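Local coordinates for minor structural protein 5 (Lactococcus phage Tuc2009, PDB 5E7T) that is a minor structural protein of the phage particle, probably part of the baseplate, with a BppA domain of the galactose-binding-domain clan that may bind host saccharides, at residues P26-L31 with P190-A195; N62-K67 with G164-Q169; Y86-D91 with P180-G185. All coordinates share one frame; numbering follows the deposited sequence.

Contact 1 of 3, residues P26-L31 with P190-A195; sequences PNLNLL and PYMPSA
Two irregular loops meet here, their end-to-end directions 58° apart, and Asn-29 of 26-31 reaches across to the backbone of Met-192 and Pro-193. The loop 26-31 comes after strand 8-12. The loop 190-195 follows strand 171-184. Asn-29 N donates to Pro-193 O at 3.3 Å, from above the carbonyl plane. Asn-29 ND2 donates to Met-192 O at 3.1 Å; the oxygen lies near the amide plane, and the nitrogen sits almost on the extended line of the C=O bond. Chi1 (-154°) sets Asn-29 CG anti to the backbone N, 3.5 Å from Met-192 O. The same amide closes an Asx turn: its OD1 accepts from Leu-31 N at 2.8 Å. OD1 also accepts from Gln-182 N, and ND2 also donates to Pro-180 O, so both ends of the amide are shared with strand 171-184. The ring of Tyr-191 crosses this amide obliquely, with the planes 85° apart; its OH is bonded to Ser-34.

Apolar contacts flank the polar middle. Pro-26 CB meets Met-192 CG at 3.5 Å, and the bend of Met-192 at chi2 leaves SD near Pro-26 CB and CG as well. Pro-190 CD lies 3.9 Å from Pro-26 CB. Leu-28 branches two ways: CD1 packs on Ala-195 CB at 3.9 Å, while CD2 lies 3.5 Å from Pro-193 O. Ser-194 CA makes a CH...O contact with Asn-29 O. Met-192 also touches Trp-203, and Leu-30 and Ala-195 touch the chain of another protein.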
loop_
_atom_site.group_PDB
_atom_site.type_symbol
_atom_site.label_atom_id
_atom_site.label_comp_id
_atom_site.label_asym_id
_atom_site.label_seq_id
_atom_site.Cartn_x
_atom_site.Cartn_y
_atom_site.Cartn_z
ATOM N N PRO B 26 -7.938 -48.739 -30.700
ATOM C CA PRO B 26 -7.058 -48.788 -29.539
ATOM C C PRO B 26 -7.589 -48.089 -28.306
ATOM O O PRO B 26 -8.267 -47.061 -28.394
ATOM C CB PRO B 26 -5.747 -48.182 -30.053
ATOM C CG PRO B 26 -6.092 -47.395 -31.190
ATOM C CD PRO B 26 -7.292 -48.025 -31.818
ATOM N N ASN B 27 -7.299 -48.693 -27.156
ATOM C CA ASN B 27 -7.609 -48.181 -25.834
ATOM C C ASN B 27 -6.375 -47.451 -25.305
ATOM O O ASN B 27 -5.247 -47.827 -25.634
ATOM C CB ASN B 27 -7.938 -49.331 -24.895
ATOM C CG ASN B 27 -9.301 -49.903 -25.054
ATOM O OD1 ASN B 27 -10.292 -49.188 -25.163
ATOM N ND2 ASN B 27 -9.386 -51.216 -24.967
ATOM N N LEU B 28 -6.592 -46.423 -24.464
ATOM C CA LEU B 28 -5.513 -45.648 -23.841
ATOM C C LEU B 28 -4.758 -46.470 -22.782
ATOM O O LEU B 28 -5.331 -47.346 -22.136
ATOM C CB LEU B 28 -6.053 -44.353 -23.210
ATOM C CG LEU B 28 -6.314 -43.185 -24.141
ATOM C CD1 LEU B 28 -7.138 -42.130 -23.446
ATOM C CD2 LEU B 28 -5.011 -42.595 -24.687
ATOM N N ASN B 29 -3.477 -46.161 -22.610
ATOM C CA ASN B 29 -2.589 -46.817 -21.679
ATOM C C ASN B 29 -2.797 -46.226 -20.331
ATOM O O ASN B 29 -3.024 -45.010 -20.187
ATOM C CB ASN B 29 -1.134 -46.568 -22.102
ATOM C CG ASN B 29 -0.125 -47.603 -21.667
ATOM O OD1 ASN B 29 -0.255 -48.249 -20.623
ATOM N ND2 ASN B 29 0.900 -47.799 -22.481
ATOM N N LEU B 30 -2.653 -47.081 -19.316
ATOM C CA LEU B 30 -2.712 -46.682 -17.909
ATOM C C LEU B 30 -1.292 -46.555 -17.342
ATOM O O LEU B 30 -1.130 -46.051 -16.247
ATOM C CB LEU B 30 -3.586 -47.647 -17.102
ATOM C CG LEU B 30 -5.073 -47.512 -17.365
ATOM C CD1 LEU B 30 -5.808 -48.748 -16.954
ATOM C CD2 LEU B 30 -5.623 -46.332 -16.660
ATOM N N LEU B 31 -0.262 -46.961 -18.114
ATOM C CA LEU B 31 1.148 -46.824 -17.711
ATOM C C LEU B 31 1.710 -45.427 -18.075
ATOM O O LEU B 31 1.163 -44.765 -18.941
ATOM C CB LEU B 31 2.041 -47.944 -18.289
ATOM C CG LEU B 31 1.605 -49.377 -18.057
ATOM C CD1 LEU B 31 2.635 -50.314 -18.550
ATOM C CD2 LEU B 31 1.368 -49.653 -16.621
ATOM N N PRO B 190 -3.962 -52.038 -29.805
ATOM C CA PRO B 190 -2.661 -51.466 -30.174
ATOM C C PRO B 190 -2.078 -50.503 -29.166
ATOM O O PRO B 190 -2.801 -49.825 -28.433
ATOM C CB PRO B 190 -2.938 -50.813 -31.520
ATOM C CG PRO B 190 -4.013 -51.635 -32.106
ATOM C CD PRO B 190 -4.911 -51.906 -30.934
ATOM N N TYR B 191 -0.749 -50.498 -29.090
ATOM C CA TYR B 191 -0.015 -49.635 -28.184
ATOM C C TYR B 191 -0.517 -48.211 -28.311
ATOM O O TYR B 191 -0.706 -47.711 -29.412
ATOM C CB TYR B 191 1.503 -49.681 -28.446
ATOM C CG TYR B 191 2.256 -48.632 -27.661
ATOM C CD1 TYR B 191 2.537 -48.815 -26.306
ATOM C CD2 TYR B 191 2.549 -47.395 -28.220
ATOM C CE1 TYR B 191 3.159 -47.818 -25.553
ATOM C CE2 TYR B 191 3.180 -46.398 -27.480
ATOM C CZ TYR B 191 3.477 -46.611 -26.145
ATOM O OH TYR B 191 4.120 -45.631 -25.445
ATOM N N MET B 192 -0.739 -47.573 -27.179
ATOM C CA MET B 192 -1.119 -46.176 -27.118
ATOM C C MET B 192 -0.419 -45.585 -25.929
ATOM O O MET B 192 -0.244 -46.288 -24.930
ATOM C CB MET B 192 -2.633 -46.007 -26.938
ATOM C CG MET B 192 -3.428 -46.294 -28.180
ATOM S SD MET B 192 -3.094 -45.144 -29.516
ATOM C CE MET B 192 -3.772 -43.686 -28.851
ATOM N N PRO B 193 -0.039 -44.288 -25.975
ATOM C CA PRO B 193 0.534 -43.670 -24.769
ATOM C C PRO B 193 -0.591 -43.395 -23.756
ATOM O O PRO B 193 -1.741 -43.783 -23.995
ATOM C CB PRO B 193 1.168 -42.400 -25.306
ATOM C CG PRO B 193 0.337 -42.054 -26.501
ATOM C CD PRO B 193 -0.160 -43.317 -27.084
ATOM N N SER B 194 -0.271 -42.771 -22.603
ATOM C CA SER B 194 -1.308 -42.487 -21.614
ATOM C C SER B 194 -2.179 -41.306 -22.048
ATOM O O SER B 194 -1.814 -40.596 -22.974
ATOM C CB SER B 194 -0.695 -42.300 -20.232
ATOM O OG SER B 194 -0.235 -40.990 -19.930
ATOM N N ALA B 195 -3.350 -41.119 -21.416
ATOM C CA ALA B 195 -4.265 -39.995 -21.690
ATOM C C ALA B 195 -3.549 -38.636 -21.581
ATOM O O ALA B 195 -3.747 -37.749 -22.422
ATOM C CB ALA B 195 -5.413 -40.030 -20.709
#

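Contact 2 of 3, residues N62-K67 with G164-Q169; sequences NAWVNK and GFFGQQ
The indole of Trp-64 takes the edge of Phe-166 on one face. Phe-166 CE2 stands 3.5 Å above the indole plane, over its centre, and CZ is 3.6 Å from Trp-64 CE2. The pair is T-shaped (edge-to-face): the six-membered ring of Trp-64 and the Phe-166 ring have centroids 4.9 Å apart and planes at 66°. The two side chains cross at about a right angle. Phe-166 in turn has Ala-63 N over one of its own faces, 3.4 Å from CE1. The benzo side of Trp-64 lies against the backbone of Gly-164, with CE3 3.4 Å and CZ3 3.5 Å from Gly-164 CA. A bound sulfate lies about 3 Å from the Trp-64 side chain; it probably came from the crystallisation liquor.

Phe-165 points to the other side of the sheet, with Ala-63. Val-65 CG2 meets it at the ring edge, in its plane, 3.7 Å from CE2. Beyond the segments, Ile-105 and Met-58 also touch Phe-165.

Between Ala-63 and Phe-165 the backbones bond both ways, N to O and O to N. Trp-64 and Gly-164 form the next, non-hydrogen-bonded pair. A water accepts from Asn-62 N and donates to Gly-167 O and Gln-169 O, bridging the strand start to the turn. Asn-62 has left-handed backbone angles (phi 52°, psi 59°), and it faces Phe-165 together with Ala-63. This is a G1 beta bulge, placed at the start of strand 63-68, the outermost strand, within this chain, of an antiparallel four-stranded sheet.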
loop_
_atom_site.group_PDB
_atom_site.type_symbol
_atom_site.label_atom_id
_atom_site.label_comp_id
_atom_site.label_asym_id
_atom_site.label_seq_id
_atom_site.Cartn_x
_atom_site.Cartn_y
_atom_site.Cartn_z
ATOM N N ASN B 62 20.696 -66.935 -4.867
ATOM C CA ASN B 62 19.727 -67.328 -3.827
ATOM C C ASN B 62 19.035 -66.091 -3.321
ATOM O O ASN B 62 19.126 -65.711 -2.140
ATOM C CB ASN B 62 20.357 -68.139 -2.708
ATOM C CG ASN B 62 20.761 -69.517 -3.129
ATOM O OD1 ASN B 62 21.900 -69.938 -2.920
ATOM N ND2 ASN B 62 19.826 -70.268 -3.686
ATOM N N ALA B 63 18.393 -65.409 -4.268
ATOM C CA ALA B 63 17.792 -64.122 -4.008
ATOM C C ALA B 63 16.689 -63.747 -4.957
ATOM O O ALA B 63 16.638 -64.206 -6.109
ATOM C CB ALA B 63 18.874 -63.050 -4.068
ATOM N N TRP B 64 15.840 -62.835 -4.460
ATOM C CA TRP B 64 14.801 -62.178 -5.213
ATOM C C TRP B 64 15.415 -60.855 -5.623
ATOM O O TRP B 64 16.033 -60.170 -4.797
ATOM C CB TRP B 64 13.577 -61.948 -4.348
ATOM C CG TRP B 64 12.945 -63.221 -3.887
ATOM C CD1 TRP B 64 12.941 -63.731 -2.614
ATOM C CD2 TRP B 64 12.254 -64.168 -4.703
ATOM N NE1 TRP B 64 12.246 -64.923 -2.585
ATOM C CE2 TRP B 64 11.820 -65.216 -3.859
ATOM C CE3 TRP B 64 11.901 -64.199 -6.050
ATOM C CZ2 TRP B 64 11.102 -66.311 -4.342
ATOM C CZ3 TRP B 64 11.204 -65.290 -6.524
ATOM C CH2 TRP B 64 10.805 -66.328 -5.675
ATOM N N VAL B 65 15.321 -60.532 -6.913
ATOM C CA VAL B 65 15.846 -59.291 -7.471
ATOM C C VAL B 65 14.636 -58.558 -8.020
ATOM O O VAL B 65 13.865 -59.154 -8.772
ATOM C CB VAL B 65 16.900 -59.556 -8.589
ATOM C CG1 VAL B 65 17.489 -58.253 -9.137
ATOM C CG2 VAL B 65 18.006 -60.482 -8.099
ATOM N N ASN B 66 14.445 -57.292 -7.642
ATOM C CA ASN B 66 13.354 -56.516 -8.213
ATOM C C ASN B 66 13.767 -55.081 -8.550
ATOM O O ASN B 66 14.815 -54.612 -8.090
ATOM C CB ASN B 66 12.092 -56.571 -7.358
ATOM C CG ASN B 66 12.147 -55.827 -6.061
ATOM O OD1 ASN B 66 12.066 -54.597 -6.021
ATOM N ND2 ASN B 66 12.179 -56.570 -4.968
ATOM N N LYS B 67 12.979 -54.421 -9.415
ATOM C CA LYS B 67 13.144 -53.020 -9.814
ATOM C C LYS B 67 11.748 -52.431 -9.662
ATOM O O LYS B 67 10.791 -53.036 -10.131
ATOM C CB LYS B 67 13.675 -52.868 -11.263
ATOM C CG LYS B 67 15.024 -53.556 -11.558
ATOM C CD LYS B 67 16.229 -52.968 -10.816
ATOM C CE LYS B 67 17.336 -53.972 -10.590
ATOM N NZ LYS B 67 18.647 -53.481 -11.100
ATOM N N GLY B 164 13.578 -64.353 -9.406
ATOM C CA GLY B 164 14.236 -65.083 -8.341
ATOM C C GLY B 164 15.232 -66.065 -8.893
ATOM O O GLY B 164 14.894 -66.888 -9.744
ATOM N N PHE B 165 16.479 -65.950 -8.428
ATOM C CA PHE B 165 17.579 -66.824 -8.819
ATOM C C PHE B 165 17.933 -67.664 -7.599
ATOM O O PHE B 165 18.379 -67.133 -6.577
ATOM C CB PHE B 165 18.796 -66.017 -9.275
ATOM C CG PHE B 165 18.574 -65.000 -10.371
ATOM C CD1 PHE B 165 18.715 -65.352 -11.706
ATOM C CD2 PHE B 165 18.333 -63.670 -10.065
ATOM C CE1 PHE B 165 18.595 -64.395 -12.717
ATOM C CE2 PHE B 165 18.222 -62.717 -11.073
ATOM C CZ PHE B 165 18.360 -63.085 -12.391
ATOM N N PHE B 166 17.648 -68.962 -7.681
ATOM C CA PHE B 166 17.917 -69.881 -6.589
ATOM C C PHE B 166 18.714 -71.075 -7.060
ATOM O O PHE B 166 18.500 -71.587 -8.163
ATOM C CB PHE B 166 16.634 -70.274 -5.848
ATOM C CG PHE B 166 16.029 -69.095 -5.129
ATOM C CD1 PHE B 166 16.478 -68.726 -3.867
ATOM C CD2 PHE B 166 15.054 -68.311 -5.742
ATOM C CE1 PHE B 166 15.959 -67.605 -3.222
ATOM C CE2 PHE B 166 14.532 -67.191 -5.089
ATOM C CZ PHE B 166 14.998 -66.842 -3.835
ATOM N N GLY B 167 19.657 -71.475 -6.231
ATOM C CA GLY B 167 20.574 -72.552 -6.536
ATOM C C GLY B 167 21.988 -72.121 -6.231
ATOM O O GLY B 167 22.220 -70.972 -5.829
ATOM N N GLN B 168 22.934 -73.047 -6.442
ATOM C CA GLN B 168 24.357 -72.895 -6.142
ATOM C C GLN B 168 24.998 -71.655 -6.746
ATOM O O GLN B 168 25.588 -70.859 -6.002
ATOM C CB GLN B 168 25.119 -74.160 -6.557
ATOM C CG GLN B 168 26.061 -74.692 -5.501
ATOM C CD GLN B 168 26.122 -76.200 -5.557
ATOM O OE1 GLN B 168 25.364 -76.905 -4.867
ATOM N NE2 GLN B 168 27.010 -76.728 -6.403
ATOM N N GLN B 169 24.861 -71.479 -8.082
ATOM C CA GLN B 169 25.494 -70.381 -8.798
ATOM C C GLN B 169 24.617 -69.180 -9.033
ATOM O O GLN B 169 23.386 -69.250 -8.961
ATOM C CB GLN B 169 26.065 -70.868 -10.120
ATOM C CG GLN B 169 27.304 -71.736 -9.985
ATOM C CD GLN B 169 27.551 -72.444 -11.284
ATOM O OE1 GLN B 169 26.862 -73.415 -11.632
ATOM N NE2 GLN B 169 28.491 -71.927 -12.065
HETATM O O HOH W 1 21.149 -68.654 -7.235
#

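Contact 3 of 3, residues Y86-D91 with P180-G185; sequences YTMSVD and PKQELG
Backbone bonds join Thr-87 to Glu-183 and Ser-89 to Lys-181, two hydrogen-bonded antiparallel pairs. Thr-87 N gives to Glu-183 O at 2.8 Å, and Ser-89 N gives to Lys-181 O at 2.9 Å. The return bonds run from Glu-183 N and Lys-181 N. CH...O contacts fill in between, such as Gln-182 CA to Thr-87 O.

One side chain adds a bond: Thr-87 OG1 donates to Gly-185 O at 2.7 Å, from above the carbonyl plane. Chi1 of -57° sets OG1 beside the backbone N, where it meets that oxygen. It is also bonded to Thr-144.

On that same face Lys-181 NZ forms a salt bridge with Glu-183, with weak hydrogen bonds of 3.3 Å to both OE1 and OE2. Its stronger partner is Pro-190 O, and Glu-183 OE1 also accepts from Thr-189 OG1.

Among apolar contacts, Leu-184 CD1 makes a CH-pi contact over the Tyr-86 ring on the other face, offset toward the rim and 3.6 Å from CZ. Val-90 CG2 touches Pro-180 CB at 4.0 Å.

Strand 85-98 lies between 171-184 and 139-146 in a five-stranded sheet. Tyr-86, Met-88 and Gln-182 touch Cys-123 on strand 121-126 of the four-stranded sheet, consistent with a galactose-binding-domain-like beta sandwich.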
loop_
_atom_site.group_PDB
_atom_site.type_symbol
_atom_site.label_atom_id
_atom_site.label_comp_id
_atom_site.label_asym_id
_atom_site.label_seq_id
_atom_site.Cartn_x
_atom_site.Cartn_y
_atom_site.Cartn_z
ATOM N N TYR B 86 -8.329 -56.183 -16.645
ATOM C CA TYR B 86 -7.310 -55.276 -17.162
ATOM C C TYR B 86 -6.377 -56.141 -17.978
ATOM O O TYR B 86 -6.163 -57.291 -17.600
ATOM C CB TYR B 86 -6.564 -54.569 -16.035
ATOM C CG TYR B 86 -7.382 -53.480 -15.391
ATOM C CD1 TYR B 86 -8.403 -53.782 -14.492
ATOM C CD2 TYR B 86 -7.117 -52.138 -15.647
ATOM C CE1 TYR B 86 -9.174 -52.782 -13.902
ATOM C CE2 TYR B 86 -7.877 -51.125 -15.058
ATOM C CZ TYR B 86 -8.901 -51.455 -14.179
ATOM O OH TYR B 86 -9.655 -50.473 -13.586
ATOM N N THR B 87 -5.892 -55.644 -19.124
ATOM C CA THR B 87 -5.013 -56.414 -19.986
ATOM C C THR B 87 -3.645 -55.757 -20.083
ATOM O O THR B 87 -3.544 -54.559 -20.369
ATOM C CB THR B 87 -5.681 -56.697 -21.354
ATOM O OG1 THR B 87 -6.920 -57.385 -21.152
ATOM C CG2 THR B 87 -4.812 -57.530 -22.272
ATOM N N MET B 88 -2.589 -56.558 -19.860
ATOM C CA MET B 88 -1.211 -56.115 -19.958
ATOM C C MET B 88 -0.622 -56.674 -21.224
ATOM O O MET B 88 -0.896 -57.817 -21.551
ATOM C CB MET B 88 -0.414 -56.559 -18.744
ATOM C CG MET B 88 -0.787 -55.826 -17.500
ATOM S SD MET B 88 0.289 -56.338 -16.154
ATOM C CE MET B 88 1.666 -55.151 -16.390
ATOM N N SER B 89 0.148 -55.859 -21.958
ATOM C CA SER B 89 0.815 -56.181 -23.240
ATOM C C SER B 89 2.208 -55.540 -23.201
ATOM O O SER B 89 2.343 -54.432 -22.681
ATOM C CB SER B 89 0.021 -55.645 -24.434
ATOM O OG SER B 89 -1.069 -54.809 -24.062
ATOM N N VAL B 90 3.256 -56.245 -23.687
ATOM C CA VAL B 90 4.633 -55.747 -23.650
ATOM C C VAL B 90 5.496 -56.503 -24.652
ATOM O O VAL B 90 5.253 -57.693 -24.886
ATOM C CB VAL B 90 5.216 -55.804 -22.201
ATOM C CG1 VAL B 90 5.325 -57.236 -21.676
ATOM C CG2 VAL B 90 6.546 -55.077 -22.096
ATOM N N ASP B 91 6.487 -55.794 -25.255
ATOM C CA ASP B 91 7.529 -56.325 -26.136
ATOM C C ASP B 91 8.764 -56.505 -25.269
ATOM O O ASP B 91 9.137 -55.607 -24.527
ATOM C CB ASP B 91 7.842 -55.383 -27.301
ATOM C CG ASP B 91 6.757 -55.284 -28.347
ATOM O OD1 ASP B 91 5.719 -55.978 -28.206
ATOM O OD2 ASP B 91 6.914 -54.471 -29.277
ATOM N N PRO B 180 5.461 -51.068 -22.954
ATOM C CA PRO B 180 4.605 -51.723 -21.952
ATOM C C PRO B 180 3.228 -51.053 -21.923
ATOM O O PRO B 180 3.121 -49.844 -22.136
ATOM C CB PRO B 180 5.380 -51.528 -20.648
ATOM C CG PRO B 180 6.165 -50.291 -20.854
ATOM C CD PRO B 180 6.567 -50.323 -22.308
ATOM N N LYS B 181 2.178 -51.840 -21.727
ATOM C CA LYS B 181 0.814 -51.339 -21.727
ATOM C C LYS B 181 -0.034 -52.088 -20.767
ATOM O O LYS B 181 0.076 -53.312 -20.629
ATOM C CB LYS B 181 0.178 -51.449 -23.129
ATOM C CG LYS B 181 -1.052 -50.545 -23.340
ATOM C CD LYS B 181 -1.823 -50.876 -24.590
ATOM C CE LYS B 181 -2.916 -49.873 -24.829
ATOM N NZ LYS B 181 -3.881 -50.328 -25.865
ATOM N N GLN B 182 -0.923 -51.339 -20.125
ATOM C CA GLN B 182 -1.966 -51.836 -19.244
ATOM C C GLN B 182 -3.194 -51.037 -19.641
ATOM O O GLN B 182 -3.129 -49.804 -19.762
ATOM C CB GLN B 182 -1.629 -51.629 -17.763
ATOM C CG GLN B 182 -2.841 -51.934 -16.899
ATOM C CD GLN B 182 -2.666 -51.632 -15.458
ATOM O OE1 GLN B 182 -2.541 -52.545 -14.656
ATOM N NE2 GLN B 182 -2.736 -50.357 -15.087
ATOM N N GLU B 183 -4.299 -51.736 -19.877
ATOM C CA GLU B 183 -5.551 -51.096 -20.278
ATOM C C GLU B 183 -6.732 -51.780 -19.626
ATOM O O GLU B 183 -6.657 -52.952 -19.280
ATOM C CB GLU B 183 -5.706 -51.141 -21.798
ATOM C CG GLU B 183 -5.924 -52.534 -22.356
ATOM C CD GLU B 183 -5.449 -52.639 -23.784
ATOM O OE1 GLU B 183 -6.250 -52.304 -24.685
ATOM O OE2 GLU B 183 -4.281 -53.044 -24.000
ATOM N N LEU B 184 -7.831 -51.066 -19.502
ATOM C CA LEU B 184 -9.047 -51.612 -18.947
ATOM C C LEU B 184 -9.660 -52.495 -20.035
ATOM O O LEU B 184 -9.720 -52.090 -21.196
ATOM C CB LEU B 184 -9.967 -50.432 -18.572
ATOM C CG LEU B 184 -11.382 -50.770 -18.130
ATOM C CD1 LEU B 184 -11.398 -51.461 -16.772
ATOM C CD2 LEU B 184 -12.264 -49.541 -18.211
ATOM N N GLY B 185 -10.063 -53.693 -19.685
ATOM C CA GLY B 185 -10.620 -54.574 -20.698
ATOM C C GLY B 185 -9.998 -55.948 -20.759
ATOM O O GLY B 185 -9.102 -56.263 -19.973
#

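Overall arrangement
Contacts 1 and 3 touch, with centres 8 Å apart. The loops of contact 1 lie against strand 171-184 beside contact 3, and Leu-30 N is 2.8 Å from Gln-182 O, a probable hydrogen bond. Contact 2 is remote. Its centre is 33 Å from that of contact 1 and 27 Å from that of contact 3, with nearest atoms about 12 and 11 Å apart. Contacts 2 and 3 belong to different sheets, probably of one beta sandwich. Their segments alternate along the chain: strand 63-68 leads to 85-98, and 157-166 to 171-184. The loops of contact 1 enclose both other contacts in sequence.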